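PDB 2HLY: hypothetical protein Atu2299 from Agrobacterium tumefaciens, which is of unknown function but belongs to the DUF2026 family, which is grouped with the papain-like clan CA cysteine peptidases and may share their fold. Local coordinates for residues A[69-74]-A[129-134]; A[80-83]-A[87-90]; A[105-110]-A[115-120]. One frame throughout, in Å; residues are numbered along the deposited sequence.

Contact 1: residues A[69-74]-A[129-134]; sequences VLLFAD and ASINDL
L134 lies across V69 at about a right angle, and the meeting is purely apolar. Followed outward, the L134 side chain starts with CB 4.2 Å from V69 CG2. CG then stands anti to the carbonyl carbon (chi1 -56°), and the chain ends with CD1 3.9 Å from V69 CG1, so both branches of the short valine are engaged. Two residues further along the strand, L71 and I131 repeat the crossing, L71 CD1 meeting I131 CG2 at 3.9 Å; branched aliphatic groups suit such contacts, which need shape and no directed bond. V69 and L71 turn to the same side of the strand and so both face the loop. The loop shapes itself: S130 to D133 is a type I turn, S130 OG accepts from N132 N as an ST turn, and D133 OD2 takes A129 N through its anti lone pair at 2.9 Å. The turn places I131 toward the strand, and L134 follows directly after it, with N64 ND2 binding L134 O and A62 touching L134. The arrangement is that of a loop packed on one face of a small antiparallel sheet, over its edge strand 68-72 and the adjoining strand 60-65.

Contact 2: residues A[80-83]-A[87-90]; sequences YVTG and NFHC
The ring of F88 is the flat group that meets the other segment, and G83 O stands at its edge, near the ring plane, 3.8 Å from CD1. T82 CG2 comes in obliquely, 3.9 Å from CD1 and 4.0 Å from CE1, so both approach near CD1, the oxygen near the plane and the methyl at a slant. With CG anti to the backbone N (chi1 -168°), F88 lies alongside T82, the two side chains pointing the same way. T82 divides its branches by polarity: CG2 goes to the aromatic ring, while OG1 is hydrogen-bonded to both E145 and R143. A threonine, carrying a methyl and a hydroxyl on one carbon, suits that double task. Glycine suits position 83 because the backbone of the other segment packs directly over it, N87 C lying 4.2 Å from G83 CA. N87 points toward the first segment, but its polar end is held by D74, with ND2 bonded to OD1. No hydrogen bond runs directly between the segments; the chain turns a corner here, and D74 bonds to V81 on one arm and N87 on the other. Next to F88, H89 is hydrogen-bonded through NE2 to D100 OD2 on strand 97-100, a pairing reminiscent of clan CA peptidases, although no catalytic role is established. The loop 80-83 rests on strand 60-65 through T82 and L60, and F88 packs on helix 146-152 through A148, T149 and R152. Strand 89-94 then begins with H89, which stacks on F72 and touches S35 of helix 31-50.

Contact 3: residues A[105-110]-A[115-120]; sequences AFSEGT and VPAKMF
F106 opens the contact: its CB lies 3.9 Å from V115 CG1, and its carbonyl oxygen is 3.8 Å from V115 CB, so backbone and side chain alike press on the valine. S107 follows with the polar link between the segments. Its OG donates to V115 O at 2.6 Å, a short bond with a C=O...donor angle of 154°, the donor tilted somewhat out of the carbonyl plane. Serine suits the place by supplying a donor on a short arm, anti to its own carbonyl carbon (chi1 -46°), which reaches the V115 oxygen. E108 ends a type I turn begun at A105 and enters a type II turn from S107 to T110. G109 occupies the third position of that second turn with a positive phi, a conformation readily taken by glycine. T110 ends the second turn. Its OG1 sits between the backbone N and the carbonyl carbon (chi1 50°), which turns it toward V115 CG2, 3.8 Å away, and places it 2.9 Å from F106 O. A water accepts from V115 N at 2.8 Å and is also hydrogen-bonded to T110 OG1 at 2.5 Å, bridging T110 to V115 across residues 111-114. V115 is beta-branched and buried: its CG1 fits against F106 and its CG2 against T110, while its carbonyl takes the S107 hydroxyl. Around the contact, F106 and T110 lean on L70 of strand 68-72, and A105 reaches Y17 of helix 10-24. The second segment runs on past that same helix, M119 packing on Y13 and F14, and F120 leads into strand 120-123 beside D100 of strand 97-100.

Overall arrangement
Contacts 2 and 3 come in series along the chain, and both are nested inside the long loop that contact 1 closes. The centres of contacts 1 and 2 are about 10 Å apart, and D74 joins them through its backbone to V81 and its carboxylate to N87. Contact 3 lies about 16 Å from contact 1 and 17 Å from contact 2 (centres), yet F106 reaches both, touching L70, F72 and H89. Strand 68-72, from the three-stranded sheet, is therefore tied to strand 89-94 of the four-stranded sheet by an aromatic cluster, and the loops between strands knit the two sheets into one body.

Contact 1: residues A[69-74]-A[129-134]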
loop_
_atom_site.group_PDB
_atom_site.type_symbol
_atom_site.label_atom_id
_atom_site.label_comp_id
_atom_site.label_asym_id
_atom_site.label_seq_id
_atom_site.Cartn_x
_atom_site.Cartn_y
_atom_site.Cartn_z
ATOM N N VAL A 69 -5.256 12.555 12.765
ATOM C CA VAL A 69 -6.087 11.835 11.804
ATOM C C VAL A 69 -5.675 12.224 10.396
ATOM O O VAL A 69 -5.694 13.410 10.032
ATOM C CB VAL A 69 -7.611 12.086 12.045
ATOM C CG1 VAL A 69 -8.465 11.594 10.879
ATOM C CG2 VAL A 69 -8.070 11.435 13.353
ATOM N N LEU A 70 -5.291 11.220 9.611
ATOM C CA LEU A 70 -5.018 11.378 8.191
ATOM C C LEU A 70 -6.283 10.993 7.422
ATOM O O LEU A 70 -6.798 9.889 7.598
ATOM C CB LEU A 70 -3.830 10.479 7.791
ATOM C CG LEU A 70 -3.437 10.403 6.314
ATOM C CD1 LEU A 70 -3.173 11.783 5.702
ATOM C CD2 LEU A 70 -2.210 9.493 6.195
ATOM N N LEU A 71 -6.784 11.907 6.592
ATOM C CA LEU A 71 -8.091 11.731 5.960
ATOM C C LEU A 71 -7.985 11.788 4.443
ATOM O O LEU A 71 -7.707 12.851 3.855
ATOM C CB LEU A 71 -9.104 12.766 6.503
ATOM C CG LEU A 71 -10.557 12.719 6.007
ATOM C CD1 LEU A 71 -11.164 11.339 6.115
ATOM C CD2 LEU A 71 -11.423 13.732 6.770
ATOM N N PHE A 72 -8.177 10.630 3.816
ATOM C CA PHE A 72 -8.191 10.542 2.367
ATOM C C PHE A 72 -9.621 10.732 1.892
ATOM O O PHE A 72 -10.377 9.773 1.695
ATOM C CB PHE A 72 -7.620 9.213 1.882
ATOM C CG PHE A 72 -6.174 9.006 2.224
ATOM C CD1 PHE A 72 -5.172 9.582 1.452
ATOM C CD2 PHE A 72 -5.813 8.193 3.283
ATOM C CE1 PHE A 72 -3.819 9.373 1.751
ATOM C CE2 PHE A 72 -4.444 7.966 3.589
ATOM C CZ PHE A 72 -3.453 8.562 2.811
ATOM N N ALA A 73 -9.982 12.001 1.729
ATOM C CA ALA A 73 -11.338 12.386 1.348
ATOM C C ALA A 73 -11.306 13.811 0.825
ATOM O O ALA A 73 -10.333 14.534 1.055
ATOM C CB ALA A 73 -12.261 12.301 2.556
ATOM N N ASP A 74 -12.379 14.199 0.134
ATOM C CA ASP A 74 -12.592 15.600 -0.231
ATOM C C ASP A 74 -13.556 16.241 0.759
ATOM O O ASP A 74 -14.460 15.580 1.279
ATOM C CB ASP A 74 -13.179 15.705 -1.646
ATOM C CG ASP A 74 -12.152 15.451 -2.747
ATOM O OD1 ASP A 74 -10.954 15.240 -2.443
ATOM O OD2 ASP A 74 -12.568 15.469 -3.927
ATOM N N ALA A 129 -16.323 3.059 13.262
ATOM C CA ALA A 129 -17.667 3.243 12.716
ATOM C C ALA A 129 -17.768 4.340 11.666
ATOM O O ALA A 129 -18.710 4.351 10.859
ATOM C CB ALA A 129 -18.641 3.522 13.855
ATOM N N SER A 130 -16.825 5.276 11.705
ATOM C CA SER A 130 -16.893 6.488 10.885
ATOM C C SER A 130 -15.618 7.280 11.089
ATOM O O SER A 130 -14.778 6.927 11.909
ATOM C CB SER A 130 -18.055 7.364 11.359
ATOM O OG SER A 130 -17.719 7.993 12.596
ATOM N N ILE A 131 -15.513 8.401 10.378
ATOM C CA ILE A 131 -14.337 9.259 10.497
ATOM C C ILE A 131 -14.369 10.035 11.814
ATOM O O ILE A 131 -13.400 10.701 12.170
ATOM C CB ILE A 131 -14.203 10.227 9.297
ATOM C CG1 ILE A 131 -15.398 11.192 9.201
ATOM C CG2 ILE A 131 -14.047 9.458 7.990
ATOM C CD1 ILE A 131 -15.138 12.343 8.214
ATOM N N ASN A 132 -15.494 9.940 12.523
ATOM C CA ASN A 132 -15.660 10.572 13.833
ATOM C C ASN A 132 -15.420 9.620 15.009
ATOM O O ASN A 132 -15.564 10.018 16.177
ATOM C CB ASN A 132 -17.047 11.225 13.941
ATOM C CG ASN A 132 -17.218 12.375 12.967
ATOM O OD1 ASN A 132 -18.260 12.505 12.324
ATOM N ND2 ASN A 132 -16.188 13.200 12.833
ATOM N N ASP A 133 -15.048 8.377 14.695
ATOM C CA ASP A 133 -14.822 7.322 15.689
ATOM C C ASP A 133 -13.338 6.900 15.668
ATOM O O ASP A 133 -13.020 5.718 15.808
ATOM C CB ASP A 133 -15.747 6.125 15.378
ATOM C CG ASP A 133 -15.654 4.994 16.411
ATOM O OD1 ASP A 133 -15.391 5.299 17.604
ATOM O OD2 ASP A 133 -15.844 3.810 16.021
ATOM N N LEU A 134 -12.433 7.860 15.474
ATOM C CA LEU A 134 -11.007 7.539 15.354
ATOM C C LEU A 134 -10.233 8.074 16.553
ATOM O O LEU A 134 -9.278 8.849 16.423
ATOM C CB LEU A 134 -10.436 8.088 14.039
ATOM C CG LEU A 134 -11.166 7.608 12.773
ATOM C CD1 LEU A 134 -10.663 8.421 11.587
ATOM C CD2 LEU A 134 -10.990 6.113 12.560
#

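Contact 2: residues A[80-83]-A[87-90]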
loop_
_atom_site.group_PDB
_atom_site.type_symbol
_atom_site.label_atom_id
_atom_site.label_comp_id
_atom_site.label_asym_id
_atom_site.label_seq_id
_atom_site.Cartn_x
_atom_site.Cartn_y
_atom_site.Cartn_z
ATOM N N TYR A 80 -17.426 15.479 4.543
ATOM C CA TYR A 80 -16.419 14.831 3.712
ATOM C C TYR A 80 -16.991 13.752 2.796
ATOM O O TYR A 80 -17.928 13.027 3.160
ATOM C CB TYR A 80 -15.316 14.230 4.584
ATOM C CG TYR A 80 -14.427 15.250 5.252
ATOM C CD1 TYR A 80 -13.316 15.771 4.586
ATOM C CD2 TYR A 80 -14.683 15.692 6.550
ATOM C CE1 TYR A 80 -12.478 16.709 5.194
ATOM C CE2 TYR A 80 -13.853 16.633 7.166
ATOM C CZ TYR A 80 -12.751 17.134 6.485
ATOM O OH TYR A 80 -11.915 18.061 7.091
ATOM N N VAL A 81 -16.418 13.657 1.602
ATOM C CA VAL A 81 -16.835 12.678 0.597
ATOM C C VAL A 81 -15.625 11.966 -0.028
ATOM O O VAL A 81 -14.477 12.358 0.174
ATOM C CB VAL A 81 -17.700 13.332 -0.532
ATOM C CG1 VAL A 81 -18.947 13.993 0.040
ATOM C CG2 VAL A 81 -16.882 14.349 -1.354
ATOM N N THR A 82 -15.885 10.922 -0.799
ATOM C CA THR A 82 -14.814 10.214 -1.498
ATOM C C THR A 82 -14.071 11.154 -2.454
ATOM O O THR A 82 -14.694 11.950 -3.158
ATOM C CB THR A 82 -15.387 9.029 -2.258
ATOM O OG1 THR A 82 -16.196 8.265 -1.353
ATOM C CG2 THR A 82 -14.278 8.158 -2.830
ATOM N N GLY A 83 -12.739 11.067 -2.463
ATOM C CA GLY A 83 -11.921 11.939 -3.300
ATOM C C GLY A 83 -12.219 11.820 -4.783
ATOM O O GLY A 83 -12.274 10.714 -5.337
ATOM N N ASN A 87 -7.081 12.707 -3.595
ATOM C CA ASN A 87 -7.430 12.220 -2.238
ATOM C C ASN A 87 -8.059 10.826 -2.206
ATOM O O ASN A 87 -8.301 10.290 -1.125
ATOM C CB ASN A 87 -8.346 13.199 -1.489
ATOM C CG ASN A 87 -7.647 14.483 -1.115
ATOM O OD1 ASN A 87 -6.452 14.489 -0.807
ATOM N ND2 ASN A 87 -8.389 15.582 -1.127
ATOM N N PHE A 88 -8.350 10.269 -3.377
ATOM C CA PHE A 88 -8.781 8.871 -3.475
ATOM C C PHE A 88 -7.671 7.972 -2.924
ATOM O O PHE A 88 -6.485 8.235 -3.141
ATOM C CB PHE A 88 -9.044 8.511 -4.929
ATOM C CG PHE A 88 -9.758 7.209 -5.101
ATOM C CD1 PHE A 88 -11.136 7.160 -4.962
ATOM C CD2 PHE A 88 -9.059 6.047 -5.404
ATOM C CE1 PHE A 88 -11.819 5.972 -5.118
ATOM C CE2 PHE A 88 -9.747 4.837 -5.563
ATOM C CZ PHE A 88 -11.123 4.816 -5.404
ATOM N N HIS A 89 -8.059 6.918 -2.209
ATOM C CA HIS A 89 -7.072 6.029 -1.602
ATOM C C HIS A 89 -7.451 4.558 -1.732
ATOM O O HIS A 89 -8.630 4.219 -1.667
ATOM C CB HIS A 89 -6.880 6.395 -0.132
ATOM C CG HIS A 89 -5.689 5.749 0.497
ATOM N ND1 HIS A 89 -4.400 6.128 0.190
ATOM C CD2 HIS A 89 -5.586 4.751 1.407
ATOM C CE1 HIS A 89 -3.550 5.394 0.892
ATOM N NE2 HIS A 89 -4.247 4.553 1.639
ATOM N N CYS A 90 -6.446 3.699 -1.943
ATOM C CA CYS A 90 -6.653 2.252 -2.043
ATOM C C CYS A 90 -5.959 1.535 -0.905
ATOM O O CYS A 90 -4.943 2.024 -0.387
ATOM C CB CYS A 90 -6.070 1.715 -3.348
ATOM S SG CYS A 90 -6.912 2.325 -4.805
#

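Contact 3: residues A[105-110]-A[115-120]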
loop_
_atom_site.group_PDB
_atom_site.type_symbol
_atom_site.label_atom_id
_atom_site.label_comp_id
_atom_site.label_asym_id
_atom_site.label_seq_id
_atom_site.Cartn_x
_atom_site.Cartn_y
_atom_site.Cartn_z
ATOM N N ALA A 105 4.957 5.436 3.693
ATOM C CA ALA A 105 5.112 6.636 2.883
ATOM C C ALA A 105 4.219 7.785 3.347
ATOM O O ALA A 105 4.227 8.859 2.733
ATOM C CB ALA A 105 4.838 6.314 1.415
ATOM N N PHE A 106 3.437 7.569 4.405
ATOM C CA PHE A 106 2.487 8.593 4.854
ATOM C C PHE A 106 3.155 9.850 5.417
ATOM O O PHE A 106 2.480 10.853 5.652
ATOM C CB PHE A 106 1.509 8.035 5.883
ATOM C CG PHE A 106 0.462 7.095 5.319
ATOM C CD1 PHE A 106 0.252 6.953 3.943
ATOM C CD2 PHE A 106 -0.346 6.373 6.189
ATOM C CE1 PHE A 106 -0.742 6.084 3.463
ATOM C CE2 PHE A 106 -1.344 5.515 5.709
ATOM C CZ PHE A 106 -1.529 5.368 4.356
ATOM N N SER A 107 4.462 9.804 5.654
ATOM C CA SER A 107 5.180 11.014 6.076
ATOM C C SER A 107 5.192 12.088 4.986
ATOM O O SER A 107 5.246 13.283 5.285
ATOM C CB SER A 107 6.603 10.673 6.475
ATOM O OG SER A 107 6.600 9.534 7.317
ATOM N N GLU A 108 5.168 11.665 3.728
ATOM C CA GLU A 108 5.219 12.598 2.609
ATOM C C GLU A 108 3.861 13.246 2.449
ATOM O O GLU A 108 2.833 12.567 2.467
ATOM C CB GLU A 108 5.584 11.878 1.320
ATOM C CG GLU A 108 6.857 11.069 1.392
ATOM C CD GLU A 108 7.223 10.450 0.053
ATOM O OE1 GLU A 108 7.133 11.155 -0.979
ATOM O OE2 GLU A 108 7.606 9.259 0.037
ATOM N N GLY A 109 3.861 14.561 2.308
ATOM C CA GLY A 109 2.631 15.290 2.045
ATOM C C GLY A 109 1.832 15.625 3.292
ATOM O O GLY A 109 0.738 16.173 3.195
ATOM N N THR A 110 2.372 15.325 4.474
ATOM C CA THR A 110 1.590 15.530 5.694
ATOM C C THR A 110 2.155 16.644 6.578
ATOM O O THR A 110 1.533 17.020 7.576
ATOM C CB THR A 110 1.393 14.211 6.472
ATOM O OG1 THR A 110 2.663 13.571 6.636
ATOM C CG2 THR A 110 0.451 13.286 5.694
ATOM N N VAL A 115 3.801 12.674 10.435
ATOM C CA VAL A 115 3.411 11.275 10.537
ATOM C C VAL A 115 4.638 10.379 10.415
ATOM O O VAL A 115 5.366 10.471 9.421
ATOM C CB VAL A 115 2.369 10.908 9.454
ATOM C CG1 VAL A 115 2.015 9.421 9.531
ATOM C CG2 VAL A 115 1.137 11.766 9.626
ATOM N N PRO A 116 4.877 9.524 11.433
ATOM C CA PRO A 116 5.938 8.510 11.420
ATOM C C PRO A 116 5.664 7.441 10.367
ATOM O O PRO A 116 4.517 7.275 9.938
ATOM C CB PRO A 116 5.829 7.861 12.808
ATOM C CG PRO A 116 5.034 8.788 13.630
ATOM C CD PRO A 116 4.124 9.502 12.699
ATOM N N ALA A 117 6.715 6.743 9.952
ATOM C CA ALA A 117 6.577 5.615 9.027
ATOM C C ALA A 117 6.449 4.325 9.834
ATOM O O ALA A 117 7.406 3.908 10.501
ATOM C CB ALA A 117 7.785 5.553 8.098
ATOM N N LYS A 118 5.271 3.698 9.797
ATOM C CA LYS A 118 5.046 2.437 10.501
ATOM C C LYS A 118 4.182 1.488 9.663
ATOM O O LYS A 118 3.531 1.909 8.711
ATOM C CB LYS A 118 4.370 2.650 11.870
ATOM C CG LYS A 118 5.084 3.588 12.839
ATOM C CD LYS A 118 4.362 3.603 14.179
ATOM C CE LYS A 118 4.924 4.652 15.115
ATOM N NZ LYS A 118 4.339 4.516 16.479
ATOM N N MET A 119 4.180 0.209 10.032
ATOM C CA MET A 119 3.309 -0.756 9.370
ATOM C C MET A 119 1.831 -0.505 9.677
ATOM O O MET A 119 1.486 -0.248 10.827
ATOM C CB MET A 119 3.661 -2.167 9.836
ATOM C CG MET A 119 2.672 -3.211 9.359
ATOM S SD MET A 119 3.106 -4.918 9.679
ATOM C CE MET A 119 2.791 -5.035 11.433
ATOM N N PHE A 120 0.970 -0.638 8.657
ATOM C CA PHE A 120 -0.472 -0.766 8.906
ATOM C C PHE A 120 -0.994 -2.131 8.442
ATOM O O PHE A 120 -1.091 -2.408 7.252
ATOM C CB PHE A 120 -1.319 0.344 8.258
ATOM C CG PHE A 120 -2.740 0.281 8.708
ATOM C CD1 PHE A 120 -3.134 0.927 9.883
ATOM C CD2 PHE A 120 -3.664 -0.517 8.021
ATOM C CE1 PHE A 120 -4.455 0.819 10.354
ATOM C CE2 PHE A 120 -4.976 -0.655 8.498
ATOM C CZ PHE A 120 -5.365 0.032 9.659
HETATM O O HOH W 1 4.464 14.333 8.254
#